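Local coordinates for uncharacterized protein (Arthrobacter sp., PDB 3KOP), which is of unknown function but adopts a cyclophilin-like fold and assembles with further copies of itself, at residues 22-27 with 50-55; 41-46 with 85-90; 97-102 with 127-132. One frame throughout, in Å; residues are numbered along the deposited sequence.

In the fold
After the N-terminal helix 4-19 the chain enters strand 23-28, where contact 1 begins. Following strand 33-39, residues 41-46 open contact 2 and lead into helix 45-54, whose C-terminal part, with the residue after it (50-55), closes contact 1 against the first strand. Contact 2 closes later, at 85-90, so the two loops cross, and both share helix 45-54; the R22-D41 salt bridge joins them directly. Contact 3 follows both in series, pairing 97-102 with 127-132 near the centre of the chain. V51 of the helix packs on Y99 there, and I26 on V97. Helix 45-54 is thus met at its C-terminal part by the first strand and at its start by the loop that leads into strand 88-89.

Contact 1: residues 22-27 with 50-55; sequences RYINIT and AVWDAL
The guanidinium of R22 lies over one face of the W52 indole, and this cation-pi contact dominates the meeting of strand 23-28 with helix 45-54. CZ of R22 sits 4.3 Å from the centroid of the five-membered ring of W52, with the two planes inclined by 33°. NH1 makes the nearest approach, 3.2 Å from CG of W52. Further back, R22 CD stands above the six-membered ring of W52 in a CH-pi contact, 4.1 Å from its centroid, and the aliphatic stem and the charged end thus share one indole face. A bend at chi3 (-144°) turns the guanidinium along the indole. At the indole edge, near the ring plane, the backbone oxygen Y23 O approaches W52 CZ3 to 3.3 Å.

Two polar partners hold the terminal nitrogens of R22. One water accepts from R22 NH1 in the guanidinium plane and donates to D53 OD1, while NH2 forms a salt bridge with D41.

The apolar part lies deeper. CG2 of I24 reaches L55 CD1 at 3.7 Å and, more loosely, the indole at CE3. R183 of strand 178-183 makes a second cation-pi contact with W52, and L39 of strand 33-39 also packs on it. This is helix-on-sheet packing, in which the C-terminal part of helix 45-54 packs on strand 23-28 and its neighbours in the antiparallel sheet of the cyclophilin-like fold.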
loop_
_atom_site.group_PDB
_atom_site.type_symbol
_atom_site.label_atom_id
_atom_site.label_comp_id
_atom_site.label_asym_id
_atom_site.label_seq_id
_atom_site.Cartn_x
_atom_site.Cartn_y
_atom_site.Cartn_z
ATOM N N ARG F 22 -25.194 24.973 3.359
ATOM C CA ARG F 22 -24.389 26.000 4.052
ATOM C C ARG F 22 -22.939 25.936 3.655
ATOM O O ARG F 22 -22.450 24.877 3.244
ATOM C CB ARG F 22 -24.445 25.868 5.551
ATOM C CG ARG F 22 -24.988 24.650 6.085
ATOM C CD ARG F 22 -24.878 24.660 7.624
ATOM N NE ARG F 22 -24.581 23.331 8.115
ATOM C CZ ARG F 22 -24.542 22.982 9.401
ATOM N NH1 ARG F 22 -24.754 23.860 10.373
ATOM N NH2 ARG F 22 -24.276 21.733 9.715
ATOM N N TYR F 23 -22.248 27.063 3.826
ATOM C CA TYR F 23 -20.913 27.245 3.314
ATOM C C TYR F 23 -19.986 27.786 4.378
ATOM O O TYR F 23 -20.420 28.482 5.338
ATOM C CB TYR F 23 -20.937 28.214 2.125
ATOM C CG TYR F 23 -21.746 27.701 0.969
ATOM C CD1 TYR F 23 -21.157 26.961 -0.053
ATOM C CD2 TYR F 23 -23.131 27.918 0.911
ATOM C CE1 TYR F 23 -21.927 26.452 -1.114
ATOM C CE2 TYR F 23 -23.890 27.403 -0.147
ATOM C CZ TYR F 23 -23.284 26.704 -1.147
ATOM O OH TYR F 23 -24.070 26.240 -2.157
ATOM N N ILE F 24 -18.713 27.451 4.222
ATOM C CA ILE F 24 -17.658 27.997 5.071
ATOM C C ILE F 24 -16.635 28.711 4.189
ATOM O O ILE F 24 -16.431 28.355 3.024
ATOM C CB ILE F 24 -16.999 26.879 5.939
ATOM C CG1 ILE F 24 -16.350 25.791 5.050
ATOM C CG2 ILE F 24 -18.058 26.277 6.892
ATOM C CD1 ILE F 24 -15.478 24.796 5.779
ATOM N N ASN F 25 -16.050 29.753 4.738
ATOM C CA ASN F 25 -14.912 30.414 4.163
ATOM C C ASN F 25 -13.634 29.855 4.766
ATOM O O ASN F 25 -13.542 29.608 5.979
ATOM C CB ASN F 25 -14.999 31.921 4.402
ATOM C CG ASN F 25 -16.060 32.568 3.569
ATOM O OD1 ASN F 25 -16.276 32.170 2.415
ATOM N ND2 ASN F 25 -16.773 33.542 4.143
ATOM N N ILE F 26 -12.637 29.691 3.913
ATOM C CA ILE F 26 -11.348 29.175 4.303
ATOM C C ILE F 26 -10.323 30.187 3.808
ATOM O O ILE F 26 -10.216 30.427 2.612
ATOM C CB ILE F 26 -11.063 27.808 3.700
ATOM C CG1 ILE F 26 -12.184 26.817 4.020
ATOM C CG2 ILE F 26 -9.722 27.284 4.207
ATOM C CD1 ILE F 26 -12.099 25.450 3.240
ATOM N N THR F 27 -9.588 30.764 4.746
ATOM C CA THR F 27 -8.817 31.982 4.505
ATOM C C THR F 27 -7.404 31.832 5.016
ATOM O O THR F 27 -7.196 31.314 6.119
ATOM C CB THR F 27 -9.458 33.200 5.248
ATOM O OG1 THR F 27 -10.810 33.397 4.800
ATOM C CG2 THR F 27 -8.645 34.491 5.001
ATOM N N ALA F 50 -20.060 19.378 13.765
ATOM C CA ALA F 50 -19.017 19.559 14.788
ATOM C C ALA F 50 -18.170 20.772 14.424
ATOM O O ALA F 50 -17.866 21.626 15.294
ATOM C CB ALA F 50 -18.123 18.312 14.945
ATOM N N VAL F 51 -17.807 20.864 13.151
ATOM C CA VAL F 51 -17.040 22.015 12.680
ATOM C C VAL F 51 -17.871 23.328 12.682
ATOM O O VAL F 51 -17.466 24.328 13.282
ATOM C CB VAL F 51 -16.428 21.741 11.315
ATOM C CG1 VAL F 51 -15.740 22.997 10.737
ATOM C CG2 VAL F 51 -15.414 20.546 11.417
ATOM N N TRP F 52 -19.036 23.328 12.030
ATOM C CA TRP F 52 -19.897 24.520 11.986
ATOM C C TRP F 52 -20.101 25.114 13.380
ATOM O O TRP F 52 -19.929 26.322 13.601
ATOM C CB TRP F 52 -21.262 24.202 11.380
ATOM C CG TRP F 52 -22.170 25.437 11.322
ATOM C CD1 TRP F 52 -23.044 25.880 12.292
ATOM C CD2 TRP F 52 -22.236 26.399 10.258
ATOM N NE1 TRP F 52 -23.639 27.051 11.891
ATOM C CE2 TRP F 52 -23.175 27.391 10.645
ATOM C CE3 TRP F 52 -21.616 26.504 9.004
ATOM C CZ2 TRP F 52 -23.512 28.469 9.808
ATOM C CZ3 TRP F 52 -21.923 27.589 8.191
ATOM C CH2 TRP F 52 -22.875 28.551 8.589
ATOM N N ASP F 53 -20.511 24.261 14.307
ATOM C CA ASP F 53 -20.834 24.681 15.676
ATOM C C ASP F 53 -19.682 25.429 16.350
ATOM O O ASP F 53 -19.906 26.336 17.136
ATOM C CB ASP F 53 -21.249 23.476 16.541
ATOM C CG ASP F 53 -22.632 22.930 16.188
ATOM O OD1 ASP F 53 -23.283 23.462 15.267
ATOM O OD2 ASP F 53 -23.060 21.945 16.828
ATOM N N ALA F 54 -18.449 25.062 16.001
ATOM C CA ALA F 54 -17.252 25.588 16.678
ATOM C C ALA F 54 -16.555 26.712 15.949
ATOM O O ALA F 54 -15.585 27.270 16.475
ATOM C CB ALA F 54 -16.262 24.441 16.940
ATOM N N LEU F 55 -17.042 27.100 14.770
ATOM C CA LEU F 55 -16.377 28.159 14.018
ATOM C C LEU F 55 -16.564 29.516 14.702
ATOM O O LEU F 55 -17.605 29.770 15.337
ATOM C CB LEU F 55 -16.884 28.213 12.591
ATOM C CG LEU F 55 -16.637 26.961 11.742
ATOM C CD1 LEU F 55 -17.279 27.156 10.350
ATOM C CD2 LEU F 55 -15.157 26.576 11.650
HETATM O O HOH W 1 -24.982 22.895 13.115
#

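Contact 2: residues 41-46 with 85-90; sequences DDVAPR and AENTTV
E86 reaches across to the start of helix 45-54, and its carboxylate meets the backbone there. Its CB lies 3.9 Å from R46 NH2. CG, anti to the backbone N (chi1 -164°), heads for the helix and passes V43 O and A44 CA, and the extended chain beyond it carries CD to 3.4 Å from A44 CA. At the tip, OE2 accepts a hydrogen bond from R46 N at 2.8 Å, using its syn lone pair, with an N-H...O angle of 159°. The same oxygen lies 3.1 Å from P45 CD. OE1 comes within 3.7 Å of A44 CB and is hydrogen-bonded to T47 OG1.

A44 occupies the N-cap position, and E86, from a loop far along the sequence, accepts the amide of R46 in the first turn. A negative charge placed there would be expected to interact well with the helix dipole.

The side chain of R46 adds a looser electrostatic term: its guanidinium passes over OE2, with NH1 3.8 Å from that oxygen, a long salt bridge in which no guanidinium N-H points at that oxygen. The arginine is directed elsewhere, NE to P83 O and NH1 to N105 OD1 of a neighbouring subunit.

Next along the chain, N87 lies against V43. V43 CG2 approaches N87 ND2 to 3.4 Å, and N87 CB rests 3.6 Å from V43 O. The side-chain nitrogen, ND2, is hydrogen-bonded to V151 O of strand 145-157, which ties this loop to the sheet.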
loop_
_atom_site.group_PDB
_atom_site.type_symbol
_atom_site.label_atom_id
_atom_site.label_comp_id
_atom_site.label_asym_id
_atom_site.label_seq_id
_atom_site.Cartn_x
_atom_site.Cartn_y
_atom_site.Cartn_z
ATOM N N ASP F 41 -23.324 18.251 4.471
ATOM C CA ASP F 41 -24.348 17.848 5.451
ATOM C C ASP F 41 -25.043 16.565 5.074
ATOM O O ASP F 41 -25.529 15.865 5.956
ATOM C CB ASP F 41 -25.369 18.975 5.653
ATOM C CG ASP F 41 -24.825 20.087 6.504
ATOM O OD1 ASP F 41 -24.373 19.775 7.603
ATOM O OD2 ASP F 41 -24.853 21.257 6.101
ATOM N N ASP F 42 -25.090 16.242 3.780
ATOM C CA ASP F 42 -25.668 14.961 3.332
ATOM C C ASP F 42 -24.809 13.733 3.709
ATOM O O ASP F 42 -25.295 12.826 4.337
ATOM C CB ASP F 42 -26.010 14.966 1.822
ATOM C CG ASP F 42 -24.820 15.314 0.896
ATOM O OD1 ASP F 42 -23.702 15.754 1.321
ATOM O OD2 ASP F 42 -25.042 15.164 -0.330
ATOM N N VAL F 43 -23.525 13.736 3.385
ATOM C CA VAL F 43 -22.678 12.551 3.592
ATOM C C VAL F 43 -21.739 12.623 4.807
ATOM O O VAL F 43 -21.195 11.609 5.222
ATOM C CB VAL F 43 -21.879 12.219 2.288
ATOM C CG1 VAL F 43 -22.845 11.944 1.129
ATOM C CG2 VAL F 43 -20.868 13.334 1.941
ATOM N N ALA F 44 -21.509 13.816 5.354
ATOM C CA ALA F 44 -20.677 14.004 6.553
ATOM C C ALA F 44 -21.458 14.879 7.560
ATOM O O ALA F 44 -20.957 15.952 7.962
ATOM C CB ALA F 44 -19.347 14.719 6.217
ATOM N N PRO F 45 -22.675 14.444 7.960
ATOM C CA PRO F 45 -23.495 15.297 8.852
ATOM C C PRO F 45 -22.857 15.536 10.186
ATOM O O PRO F 45 -22.935 16.657 10.699
ATOM C CB PRO F 45 -24.795 14.499 9.016
ATOM C CG PRO F 45 -24.418 13.052 8.691
ATOM C CD PRO F 45 -23.394 13.213 7.579
ATOM N N ARG F 46 -22.253 14.502 10.789
ATOM C CA ARG F 46 -21.684 14.672 12.122
ATOM C C ARG F 46 -20.469 15.622 12.104
ATOM O O ARG F 46 -20.320 16.480 12.969
ATOM C CB ARG F 46 -21.310 13.336 12.749
ATOM C CG ARG F 46 -22.482 12.371 12.933
ATOM C CD ARG F 46 -22.118 11.240 13.881
ATOM N NE ARG F 46 -20.920 10.505 13.454
ATOM C CZ ARG F 46 -20.927 9.491 12.573
ATOM N NH1 ARG F 46 -22.064 9.109 11.999
ATOM N NH2 ARG F 46 -19.801 8.856 12.262
ATOM N N ALA F 85 -15.189 8.018 12.421
ATOM C CA ALA F 85 -14.993 7.839 10.958
ATOM C C ALA F 85 -16.284 8.183 10.205
ATOM O O ALA F 85 -17.353 7.655 10.495
ATOM C CB ALA F 85 -14.522 6.411 10.613
ATOM N N GLU F 86 -16.179 9.105 9.251
ATOM C CA GLU F 86 -17.351 9.533 8.469
ATOM C C GLU F 86 -16.879 10.032 7.106
ATOM O O GLU F 86 -16.031 10.948 7.044
ATOM C CB GLU F 86 -18.091 10.663 9.213
ATOM C CG GLU F 86 -19.506 10.914 8.718
ATOM C CD GLU F 86 -20.197 12.134 9.378
ATOM O OE1 GLU F 86 -19.536 13.171 9.584
ATOM O OE2 GLU F 86 -21.412 12.036 9.646
ATOM N N ASN F 87 -17.424 9.459 6.028
ATOM C CA ASN F 87 -17.090 9.841 4.667
ATOM C C ASN F 87 -15.581 9.916 4.440
ATOM O O ASN F 87 -15.074 10.886 3.857
ATOM C CB ASN F 87 -17.722 11.196 4.332
ATOM C CG ASN F 87 -17.852 11.445 2.853
ATOM O OD1 ASN F 87 -18.263 10.565 2.108
ATOM N ND2 ASN F 87 -17.569 12.673 2.418
ATOM N N THR F 88 -14.874 8.892 4.896
ATOM C CA THR F 88 -13.426 8.941 4.906
ATOM C C THR F 88 -12.804 8.682 3.539
ATOM O O THR F 88 -13.397 8.015 2.634
ATOM C CB THR F 88 -12.853 7.974 5.944
ATOM O OG1 THR F 88 -13.089 6.641 5.525
ATOM C CG2 THR F 88 -13.543 8.170 7.358
ATOM N N THR F 89 -11.617 9.247 3.388
ATOM C CA THR F 89 -10.754 8.972 2.261
ATOM C C THR F 89 -9.294 8.749 2.713
ATOM O O THR F 89 -8.831 9.295 3.744
ATOM C CB THR F 89 -10.816 10.128 1.219
ATOM O OG1 THR F 89 -10.167 9.732 0.005
ATOM C CG2 THR F 89 -10.166 11.388 1.800
ATOM N N VAL F 90 -8.578 7.929 1.944
ATOM C CA VAL F 90 -7.113 7.975 1.987
ATOM C C VAL F 90 -6.519 8.483 0.686
ATOM O O VAL F 90 -5.294 8.508 0.532
ATOM C CB VAL F 90 -6.470 6.648 2.399
ATOM C CG1 VAL F 90 -6.807 6.380 3.914
ATOM C CG2 VAL F 90 -6.913 5.479 1.471
#

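Contact 3: residues 97-102 with 127-132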
loop_
_atom_site.group_PDB
_atom_site.type_symbol
_atom_site.label_atom_id
_atom_site.label_comp_id
_atom_site.label_asym_id
_atom_site.label_seq_id
_atom_site.Cartn_x
_atom_site.Cartn_y
_atom_site.Cartn_z
ATOM N N VAL F 97 -11.913 19.062 1.798
ATOM C CA VAL F 97 -11.627 19.596 3.105
ATOM C C VAL F 97 -11.845 18.488 4.093
ATOM O O VAL F 97 -12.939 17.871 4.160
ATOM C CB VAL F 97 -12.464 20.868 3.456
ATOM C CG1 VAL F 97 -11.993 21.442 4.789
ATOM C CG2 VAL F 97 -12.398 21.914 2.342
ATOM N N CYS F 98 -10.792 18.185 4.852
ATOM C CA CYS F 98 -10.777 17.009 5.721
ATOM C C CYS F 98 -10.637 17.316 7.212
ATOM O O CYS F 98 -10.011 18.306 7.602
ATOM C CB CYS F 98 -9.630 16.101 5.310
ATOM S SG CYS F 98 -9.917 15.248 3.742
ATOM N N TYR F 99 -11.175 16.413 8.020
ATOM C CA TYR F 99 -11.109 16.465 9.472
ATOM C C TYR F 99 -10.455 15.173 9.952
ATOM O O TYR F 99 -10.889 14.073 9.575
ATOM C CB TYR F 99 -12.521 16.591 10.025
ATOM C CG TYR F 99 -12.724 16.683 11.538
ATOM C CD1 TYR F 99 -12.401 15.626 12.390
ATOM C CD2 TYR F 99 -13.344 17.767 12.096
ATOM C CE1 TYR F 99 -12.654 15.700 13.732
ATOM C CE2 TYR F 99 -13.597 17.851 13.441
ATOM C CZ TYR F 99 -13.234 16.834 14.263
ATOM O OH TYR F 99 -13.521 16.903 15.623
ATOM N N PHE F 100 -9.429 15.321 10.794
ATOM C CA PHE F 100 -8.776 14.205 11.462
ATOM C C PHE F 100 -8.761 14.451 12.961
ATOM O O PHE F 100 -8.465 15.585 13.421
ATOM C CB PHE F 100 -7.295 14.087 11.059
ATOM C CG PHE F 100 -7.039 14.079 9.571
ATOM C CD1 PHE F 100 -6.978 15.277 8.834
ATOM C CD2 PHE F 100 -6.784 12.885 8.909
ATOM C CE1 PHE F 100 -6.698 15.267 7.480
ATOM C CE2 PHE F 100 -6.478 12.882 7.530
ATOM C CZ PHE F 100 -6.456 14.055 6.830
ATOM N N THR F 101 -9.028 13.392 13.716
ATOM C CA THR F 101 -8.839 13.395 15.181
ATOM C C THR F 101 -7.510 12.707 15.496
ATOM O O THR F 101 -7.288 11.576 15.070
ATOM C CB THR F 101 -9.984 12.629 15.857
ATOM O OG1 THR F 101 -11.225 13.303 15.583
ATOM C CG2 THR F 101 -9.775 12.486 17.365
ATOM N N PHE F 102 -6.628 13.416 16.193
ATOM C CA PHE F 102 -5.352 12.882 16.647
ATOM C C PHE F 102 -5.234 13.039 18.165
ATOM O O PHE F 102 -6.034 13.741 18.791
ATOM C CB PHE F 102 -4.210 13.664 15.991
ATOM C CG PHE F 102 -4.070 13.423 14.528
ATOM C CD1 PHE F 102 -3.768 12.142 14.046
ATOM C CD2 PHE F 102 -4.202 14.465 13.621
ATOM C CE1 PHE F 102 -3.626 11.912 12.659
ATOM C CE2 PHE F 102 -4.049 14.246 12.252
ATOM C CZ PHE F 102 -3.769 12.961 11.769
ATOM N N VAL F 127 -7.422 18.394 16.713
ATOM C CA VAL F 127 -8.081 18.287 15.413
ATOM C C VAL F 127 -7.178 18.913 14.343
ATOM O O VAL F 127 -6.613 20.006 14.540
ATOM C CB VAL F 127 -9.496 18.900 15.456
ATOM C CG1 VAL F 127 -10.158 18.925 14.043
ATOM C CG2 VAL F 127 -10.383 18.086 16.446
ATOM N N ASP F 128 -7.011 18.163 13.256
ATOM C CA ASP F 128 -6.317 18.587 12.029
ATOM C C ASP F 128 -7.402 18.915 11.025
ATOM O O ASP F 128 -8.188 18.048 10.668
ATOM C CB ASP F 128 -5.438 17.435 11.550
ATOM C CG ASP F 128 -4.664 17.719 10.298
ATOM O OD1 ASP F 128 -5.137 18.458 9.384
ATOM O OD2 ASP F 128 -3.554 17.122 10.189
ATOM N N LEU F 129 -7.460 20.178 10.608
ATOM C CA LEU F 129 -8.350 20.634 9.555
ATOM C C LEU F 129 -7.507 20.929 8.328
ATOM O O LEU F 129 -6.604 21.771 8.380
ATOM C CB LEU F 129 -9.149 21.869 9.976
ATOM C CG LEU F 129 -10.057 21.644 11.195
ATOM C CD1 LEU F 129 -10.646 23.012 11.756
ATOM C CD2 LEU F 129 -11.152 20.648 10.877
ATOM N N ALA F 130 -7.803 20.211 7.246
ATOM C CA ALA F 130 -6.934 20.162 6.074
ATOM C C ALA F 130 -7.659 20.501 4.789
ATOM O O ALA F 130 -8.830 20.154 4.599
ATOM C CB ALA F 130 -6.237 18.759 5.951
ATOM N N VAL F 131 -6.918 21.154 3.899
ATOM C CA VAL F 131 -7.364 21.520 2.584
ATOM C C VAL F 131 -6.439 20.852 1.568
ATOM O O VAL F 131 -5.222 20.995 1.639
ATOM C CB VAL F 131 -7.300 23.053 2.396
ATOM C CG1 VAL F 131 -7.506 23.455 0.926
ATOM C CG2 VAL F 131 -8.348 23.718 3.278
ATOM N N PHE F 132 -7.035 20.115 0.641
ATOM C CA PHE F 132 -6.289 19.544 -0.458
ATOM C C PHE F 132 -6.454 20.371 -1.722
ATOM O O PHE F 132 -7.571 20.644 -2.163
ATOM C CB PHE F 132 -6.673 18.083 -0.620
ATOM C CG PHE F 132 -6.146 17.262 0.464
ATOM C CD1 PHE F 132 -4.867 16.718 0.367
ATOM C CD2 PHE F 132 -6.873 17.083 1.612
ATOM C CE1 PHE F 132 -4.356 15.948 1.392
ATOM C CE2 PHE F 132 -6.354 16.352 2.659
ATOM C CZ PHE F 132 -5.111 15.769 2.544
#
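With CG anti to the backbone N (chi1 -179°), the Y99 ring is laid beside V127, whose own CG1 is likewise anti to N (chi1 174°) and comes over the ring face. CG1 of V127 stands 3.8 Å from the centroid of the Y99 ring in a CH-pi contact, offset toward the rim. V127 CG2 reaches the phenol oxygen, Y99 OH, at 3.5 Å, and that hydroxyl is hydrogen-bonded to E82. L129 CD2 joins obliquely, 3.8 Å from Y99 CD2. Helix 45-54 packs on this same tyrosine through T47 and V51.

Strands 96-103 and 125-132 run antiparallel as neighbours in the curled sheet of the cyclophilin-like fold, close to the centre of the chain. C98 with A130 and F100 with D128 are hydrogen-bonded pairs, each closed by two reciprocal N-H...O bonds; the shortest runs from C98 N to A130 O, 2.8 Å. V97-V131, Y99-L129 and T101-V127 are the non-hydrogen-bonded pairs, with CA-H...O contacts filling in along the ladder.

On the sheet face of C98, F100, D128 and A130, the F100 ring lies alongside D128 and turns its edge to A130, CE1 to CB 3.8 Å. The F102 ring lies beside D128 too, presenting its edge to the aspartate, with CE2 3.5 Å from D128 CB. The side chain of D128, a buried residue, is thus flanked by F100 and F102. Farther along, C98 SG touches F132 CE2 at 3.9 Å, an oblique sulfur-aromatic contact.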